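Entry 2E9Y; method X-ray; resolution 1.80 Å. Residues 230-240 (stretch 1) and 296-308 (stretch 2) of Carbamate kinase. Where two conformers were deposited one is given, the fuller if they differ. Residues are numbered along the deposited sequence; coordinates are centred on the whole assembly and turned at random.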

ATOM      1  N   ASP A 230      19.388   2.514  17.737  1.00 22.60           N
ATOM      2  CA  ASP A 230      20.140   3.244  18.746  1.00 23.94           C
ATOM      3  C   ASP A 230      19.210   4.113  19.586  1.00 23.34           C
ATOM      4  O   ASP A 230      19.549   4.501  20.705  1.00 22.76           O
ATOM      5  N   LEU A 231      18.029   4.411  19.052  1.00 21.81           N
ATOM      6  CA  LEU A 231      17.091   5.259  19.771  1.00 19.97           C
ATOM      7  C   LEU A 231      15.654   5.100  19.303  1.00 20.75           C
ATOM      8  O   LEU A 231      15.403   4.869  18.123  1.00 20.64           O
ATOM      9  N   LEU A 232      14.723   5.199  20.247  1.00 19.50           N
ATOM     10  CA  LEU A 232      13.298   5.144  19.943  1.00 20.40           C
ATOM     11  C   LEU A 232      12.808   6.555  20.227  1.00 21.34           C
ATOM     12  O   LEU A 232      13.023   7.093  21.318  1.00 20.17           O
ATOM     13  N   VAL A 233      12.169   7.159  19.235  1.00 20.12           N
ATOM     14  CA  VAL A 233      11.654   8.512  19.374  1.00 20.11           C
ATOM     15  C   VAL A 233      10.151   8.519  19.127  1.00 20.51           C
ATOM     16  O   VAL A 233       9.681   7.976  18.128  1.00 20.72           O
ATOM     17  N   ILE A 234       9.400   9.118  20.043  1.00 20.03           N
ATOM     18  CA  ILE A 234       7.957   9.225  19.870  1.00 21.69           C
ATOM     19  C   ILE A 234       7.627  10.707  19.770  1.00 21.43           C
ATOM     20  O   ILE A 234       7.804  11.457  20.728  1.00 22.33           O
ATOM     21  N   LEU A 235       7.158  11.131  18.601  1.00 21.19           N
ATOM     22  CA  LEU A 235       6.824  12.534  18.387  1.00 22.37           C
ATOM     23  C   LEU A 235       5.320  12.746  18.457  1.00 25.09           C
ATOM     24  O   LEU A 235       4.566  12.193  17.654  1.00 24.16           O
ATOM     25  N   THR A 236       4.891  13.553  19.422  1.00 26.10           N
ATOM     26  CA  THR A 236       3.474  13.822  19.612  1.00 27.63           C
ATOM     27  C   THR A 236       3.185  15.322  19.529  1.00 28.28           C
ATOM     28  O   THR A 236       3.969  16.078  18.950  1.00 26.53           O
ATOM     29  N   ASP A 237       2.067  15.755  20.106  1.00 29.45           N
ATOM     30  CA  ASP A 237       1.698  17.163  20.056  1.00 31.48           C
ATOM     31  C   ASP A 237       1.912  17.905  21.377  1.00 32.25           C
ATOM     32  O   ASP A 237       1.353  18.983  21.589  1.00 32.55           O
ATOM     33  N   VAL A 238       2.717  17.318  22.259  1.00 31.48           N
ATOM     34  CA  VAL A 238       3.046  17.922  23.551  1.00 31.86           C
ATOM     35  C   VAL A 238       4.560  17.829  23.753  1.00 32.34           C
ATOM     36  O   VAL A 238       5.220  16.980  23.153  1.00 31.21           O
ATOM     37  N   PRO A 239       5.131  18.702  24.601  1.00 32.40           N
ATOM     38  CA  PRO A 239       6.575  18.716  24.866  1.00 32.72           C
ATOM     39  C   PRO A 239       7.181  17.444  25.459  1.00 31.41           C
ATOM     40  O   PRO A 239       8.399  17.303  25.506  1.00 32.26           O
ATOM     41  N   GLY A 240       6.340  16.522  25.910  1.00 31.49           N
ATOM     42  CA  GLY A 240       6.858  15.285  26.470  1.00 31.14           C
ATOM     43  C   GLY A 240       5.897  14.616  27.431  1.00 30.81           C
ATOM     44  O   GLY A 240       4.684  14.628  27.222  1.00 31.19           O
ATOM     45  N   GLY A 296       8.727  13.406  22.748  1.00 21.16           N
ATOM     46  CA  GLY A 296       8.674  14.851  22.632  1.00 23.47           C
ATOM     47  C   GLY A 296       7.736  15.372  21.564  1.00 24.89           C
ATOM     48  O   GLY A 296       6.936  14.626  20.999  1.00 24.64           O
ATOM     49  N   SER A 297       7.856  16.667  21.293  1.00 25.79           N
ATOM     50  CA  SER A 297       7.028  17.359  20.311  1.00 26.78           C
ATOM     51  C   SER A 297       7.576  17.245  18.890  1.00 25.95           C
ATOM     52  O   SER A 297       8.789  17.288  18.680  1.00 25.18           O
ATOM     53  N   LEU A 298       6.678  17.098  17.917  1.00 26.54           N
ATOM     54  CA  LEU A 298       7.083  17.003  16.518  1.00 26.21           C
ATOM     55  C   LEU A 298       7.837  18.274  16.146  1.00 26.90           C
ATOM     56  O   LEU A 298       8.847  18.231  15.452  1.00 27.97           O
ATOM     57  N   GLU A 299       7.338  19.406  16.625  1.00 30.53           N
ATOM     58  CA  GLU A 299       7.961  20.692  16.342  1.00 33.08           C
ATOM     59  C   GLU A 299       9.418  20.743  16.807  1.00 33.04           C
ATOM     60  O   GLU A 299      10.279  21.268  16.101  1.00 33.37           O
ATOM     61  N   GLU A 300       9.693  20.188  17.984  1.00 32.73           N
ATOM     62  CA  GLU A 300      11.047  20.205  18.543  1.00 32.16           C
ATOM     63  C   GLU A 300      11.866  18.961  18.200  1.00 30.95           C
ATOM     64  O   GLU A 300      12.925  18.734  18.783  1.00 29.47           O
ATOM     65  N   ALA A 301      11.380  18.170  17.248  1.00 29.93           N
ATOM     66  CA  ALA A 301      12.050  16.934  16.846  1.00 29.75           C
ATOM     67  C   ALA A 301      13.573  17.010  16.743  1.00 29.60           C
ATOM     68  O   ALA A 301      14.277  16.144  17.265  1.00 27.70           O
ATOM     69  N   ARG A 302      14.081  18.037  16.071  1.00 31.15           N
ATOM     70  CA  ARG A 302      15.523  18.184  15.901  1.00 32.69           C
ATOM     71  C   ARG A 302      16.249  18.127  17.239  1.00 31.89           C
ATOM     72  O   ARG A 302      17.276  17.465  17.368  1.00 33.72           O
ATOM     73  N   GLN A 303      15.710  18.816  18.239  1.00 33.29           N
ATOM     74  CA  GLN A 303      16.318  18.817  19.566  1.00 32.77           C
ATOM     75  C   GLN A 303      16.022  17.508  20.287  1.00 31.92           C
ATOM     76  O   GLN A 303      16.879  16.974  20.994  1.00 31.15           O
ATOM     77  N   VAL A 304      14.807  16.994  20.105  1.00 30.23           N
ATOM     78  CA  VAL A 304      14.409  15.735  20.748  1.00 27.73           C
ATOM     79  C   VAL A 304      15.381  14.595  20.446  1.00 27.77           C
ATOM     80  O   VAL A 304      15.750  13.815  21.317  1.00 27.09           O
ATOM     81  N   LEU A 305      15.762  14.490  19.152  1.00 27.78           N
ATOM     82  CA  LEU A 305      16.690  13.470  18.669  1.00 30.64           C
ATOM     83  C   LEU A 305      18.062  13.578  19.356  1.00 32.02           C
ATOM     84  O   LEU A 305      18.754  12.597  19.589  1.00 32.82           O
ATOM     85  N   SER A 306      18.450  14.838  19.648  1.00 34.08           N
ATOM     86  CA  SER A 306      19.720  15.085  20.341  1.00 35.24           C
ATOM     87  C   SER A 306      19.610  14.893  21.865  1.00 36.42           C
ATOM     88  O   SER A 306      20.571  15.058  22.617  1.00 36.76           O
ATOM     89  N   LEU A 307      18.375  14.562  22.308  1.00 36.06           N
ATOM     90  CA  LEU A 307      18.086  14.390  23.725  1.00 36.45           C
ATOM     91  C   LEU A 307      18.137  15.721  24.468  1.00 36.92           C
ATOM     92  O   LEU A 307      18.397  15.779  25.663  1.00 37.03           O
ATOM     93  N   GLN A 308      17.925  16.825  23.729  1.00 37.69           N
ATOM     94  CA  GLN A 308      17.977  18.144  24.349  1.00 37.96           C
ATOM     95  C   GLN A 308      16.578  18.738  24.561  1.00 37.35           C
ATOM     96  O   GLN A 308      16.402  19.846  25.035  1.00 37.30           O
TER

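What holds the start of stretch 2 against the strand 231-236? Gly-296 pairs there in parallel: its N donates to Ile-234 O at 3.0 Å, and its O accepts from Thr-236 N at 2.8 Å. It has no side chain, and a CB on this backbone would run into Val-304 CG2, at 2.6 Å. The bare backbone thus leaves room for the Val-304 side chain.

What bridges Ser-297 to the loop after the strand? Ser-297 (chi1 t) points sideways, and its CB lies 4.2 Å from Pro-239 CA. Its N gives its proton to a water at 2.8 Å; that water in turn donates to Pro-239 O at 2.9 Å and Glu-300 OE1 at 2.6 Å, so one molecule ties the loop after the strand to the helix N-cap residue.

Where does Leu-235 fit? The pairing continues as Leu-298 N donates to Thr-236 O at 3.1 Å. The side chain of Leu-235 (m, t) lies on the same face of the sheet as the helix. Its CD1 meets Leu-298 CD1 at 3.8 Å, the latter from a t, p rotamer, and Ala-301 CB at 3.7 Å, while its CD2 reaches Val-304 CG1 at 4.3 Å. Glu-300 (m, t) starts sideways, but its end comes nearer to the loop. Arg-302 and Gln-303 make no contact with the strand.

What closes the far end? Val-304 (t) points toward the strand, and its CG1 packs against Val-233 CG1 at 4.0 Å. Leu-305, its chi1 off-well at -91°, leaves sideways yet brings CD1 to within 3.7 Å of Val-233 CG2 and 4.1 Å of Leu-231 CD2. At the Schellman motif that follows the helix, Leu-307 (m, t) adds CD2, 4.3 Å from Leu-231 CD1. Leu-231 (t, p) and Val-233 (t) both point toward stretch 2.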

ATOM      1  CB  ASP A 230      21.195   4.125  18.069  1.00 26.48           C
ATOM      2  CG  ASP A 230      22.219   3.317  17.292  1.00 27.97           C
ATOM      3  OD1 ASP A 230      23.024   2.608  17.929  1.00 30.29           O
ATOM      4  OD2 ASP A 230      22.218   3.384  16.045  1.00 28.86           O
ATOM      5  CB  LEU A 231      17.500   6.727  19.604  1.00 21.23           C
ATOM      6  CG  LEU A 231      16.611   7.827  20.198  1.00 23.66           C
ATOM      7  CD1 LEU A 231      16.615   7.733  21.716  1.00 24.33           C
ATOM      8  CD2 LEU A 231      17.123   9.194  19.764  1.00 23.99           C
ATOM      9  CB  LEU A 232      12.550   4.151  20.846  1.00 19.27           C
ATOM     10  CG  LEU A 232      11.014   4.249  20.791  1.00 20.69           C
ATOM     11  CD1 LEU A 232      10.516   3.921  19.381  1.00 17.46           C
ATOM     12  CD2 LEU A 232      10.389   3.306  21.802  1.00 19.85           C
ATOM     13  CB  VAL A 233      12.306   9.461  18.343  1.00 20.96           C
ATOM     14  CG1 VAL A 233      11.750  10.874  18.502  1.00 20.22           C
ATOM     15  CG2 VAL A 233      13.818   9.453  18.509  1.00 21.79           C
ATOM     16  CB  ILE A 234       7.184   8.614  21.050  1.00 20.90           C
ATOM     17  CG1 ILE A 234       7.498   7.118  21.157  1.00 21.14           C
ATOM     18  CG2 ILE A 234       5.689   8.800  20.832  1.00 19.97           C
ATOM     19  CD1 ILE A 234       6.816   6.431  22.312  1.00 23.33           C
ATOM     20  CB  LEU A 235       7.360  13.005  17.035  1.00 21.34           C
ATOM     21  CG  LEU A 235       8.883  12.962  16.863  1.00 22.82           C
ATOM     22  CD1 LEU A 235       9.250  13.451  15.472  1.00 23.68           C
ATOM     23  CD2 LEU A 235       9.555  13.837  17.923  1.00 22.90           C
ATOM     24  CB  THR A 236       3.007  13.247  20.967  1.00 28.66           C
ATOM     25  OG1 THR A 236       1.598  13.453  21.125  1.00 31.71           O
ATOM     26  CG2 THR A 236       3.764  13.902  22.110  1.00 28.64           C
ATOM     27  CB  ASP A 237       0.245  17.299  19.590  1.00 32.76           C
ATOM     28  CG  ASP A 237      -0.747  16.763  20.599  1.00 34.79           C
ATOM     29  OD1 ASP A 237      -0.385  15.855  21.380  1.00 35.93           O
ATOM     30  OD2 ASP A 237      -1.898  17.246  20.602  1.00 36.68           O
ATOM     31  CB  VAL A 238       2.317  17.219  24.722  1.00 32.42           C
ATOM     32  CG1 VAL A 238       0.832  17.540  24.670  1.00 31.90           C
ATOM     33  CG2 VAL A 238       2.536  15.716  24.655  1.00 31.29           C
ATOM     34  CB  PRO A 239       6.744  19.931  25.780  1.00 33.23           C
ATOM     35  CG  PRO A 239       5.440  19.994  26.504  1.00 33.54           C
ATOM     36  CD  PRO A 239       4.444  19.733  25.400  1.00 33.93           C
ATOM     37  CB  SER A 297       6.924  18.839  20.704  1.00 27.79           C
ATOM     38  OG  SER A 297       6.169  19.579  19.767  1.00 32.13           O
ATOM     39  CB  LEU A 298       5.853  16.855  15.610  1.00 25.82           C
ATOM     40  CG  LEU A 298       6.067  17.005  14.095  1.00 25.02           C
ATOM     41  CD1 LEU A 298       7.022  15.939  13.587  1.00 25.72           C
ATOM     42  CD2 LEU A 298       4.723  16.898  13.381  1.00 25.39           C
ATOM     43  CB  GLU A 299       7.175  21.818  17.020  1.00 36.54           C
ATOM     44  CG  GLU A 299       5.680  21.825  16.722  1.00 41.40           C
ATOM     45  CD  GLU A 299       5.371  21.875  15.237  1.00 44.85           C
ATOM     46  OE1 GLU A 299       5.864  22.799  14.554  1.00 45.90           O
ATOM     47  OE2 GLU A 299       4.630  20.990  14.753  1.00 46.79           O
ATOM     48  CB  GLU A 300      10.982  20.351  20.070  1.00 33.98           C
ATOM     49  CG  GLU A 300       9.995  21.405  20.567  1.00 37.15           C
ATOM     50  CD  GLU A 300      10.083  21.640  22.071  1.00 39.19           C
ATOM     51  OE1 GLU A 300      10.006  20.663  22.845  1.00 37.93           O
ATOM     52  OE2 GLU A 300      10.223  22.812  22.481  1.00 41.34           O
ATOM     53  CB  ALA A 301      11.468  16.438  15.526  1.00 30.19           C
ATOM     54  CB  ARG A 302      15.841  19.498  15.179  1.00 33.29           C
ATOM     55  CG  ARG A 302      17.230  19.534  14.568  1.00 35.32           C
ATOM     56  CD  ARG A 302      17.380  20.690  13.592  1.00 36.40           C
ATOM     57  NE  ARG A 302      18.513  20.488  12.693  1.00 39.53           N
ATOM     58  CZ  ARG A 302      18.810  21.282  11.669  1.00 40.46           C
ATOM     59  NH1 ARG A 302      18.058  22.343  11.409  1.00 41.26           N
ATOM     60  NH2 ARG A 302      19.851  21.006  10.895  1.00 41.51           N
ATOM     61  CB  GLN A 303      15.791  19.986  20.403  1.00 34.56           C
ATOM     62  CG  GLN A 303      16.191  21.355  19.872  0.50 35.38           C
ATOM     63  CD  GLN A 303      17.697  21.554  19.855  0.50 36.04           C
ATOM     64  OE1 GLN A 303      18.348  21.552  20.901  0.50 37.00           O
ATOM     65  NE2 GLN A 303      18.259  21.721  18.663  0.50 37.35           N
ATOM     66  CB  VAL A 304      12.988  15.339  20.303  1.00 26.44           C
ATOM     67  CG1 VAL A 304      12.670  13.936  20.822  1.00 23.16           C
ATOM     68  CG2 VAL A 304      11.963  16.311  20.858  1.00 25.70           C
ATOM     69  CB  LEU A 305      16.843  13.633  17.156  1.00 30.50           C
ATOM     70  CG  LEU A 305      15.834  12.787  16.373  1.00 30.47           C
ATOM     71  CD1 LEU A 305      16.188  11.299  16.380  1.00 28.92           C
ATOM     72  CD2 LEU A 305      14.414  12.891  16.932  1.00 30.12           C
ATOM     73  CB  SER A 306      20.151  16.521  20.028  1.00 35.53           C
ATOM     74  OG  SER A 306      20.378  16.664  18.623  1.00 37.89           O
ATOM     75  CB  LEU A 307      19.072  13.381  24.316  1.00 35.63           C
ATOM     76  CG  LEU A 307      18.963  12.011  23.637  1.00 35.95           C
ATOM     77  CD1 LEU A 307      19.810  10.950  24.337  1.00 34.57           C
ATOM     78  CD2 LEU A 307      17.534  11.464  23.606  1.00 33.94           C
ATOM     79  CB  GLN A 308      18.790  19.066  23.446  1.00 40.12           C
ATOM     80  CG  GLN A 308      20.216  18.570  23.218  1.00 43.99           C
ATOM     81  CD  GLN A 308      20.906  18.371  24.548  1.00 46.00           C
ATOM     82  OE1 GLN A 308      21.011  19.254  25.383  1.00 47.75           O
ATOM     83  NE2 GLN A 308      21.436  17.141  24.706  1.00 47.97           N
TER
HETATM   84  O   HOH W   1       9.621  18.100  22.995  1.00 27.68           O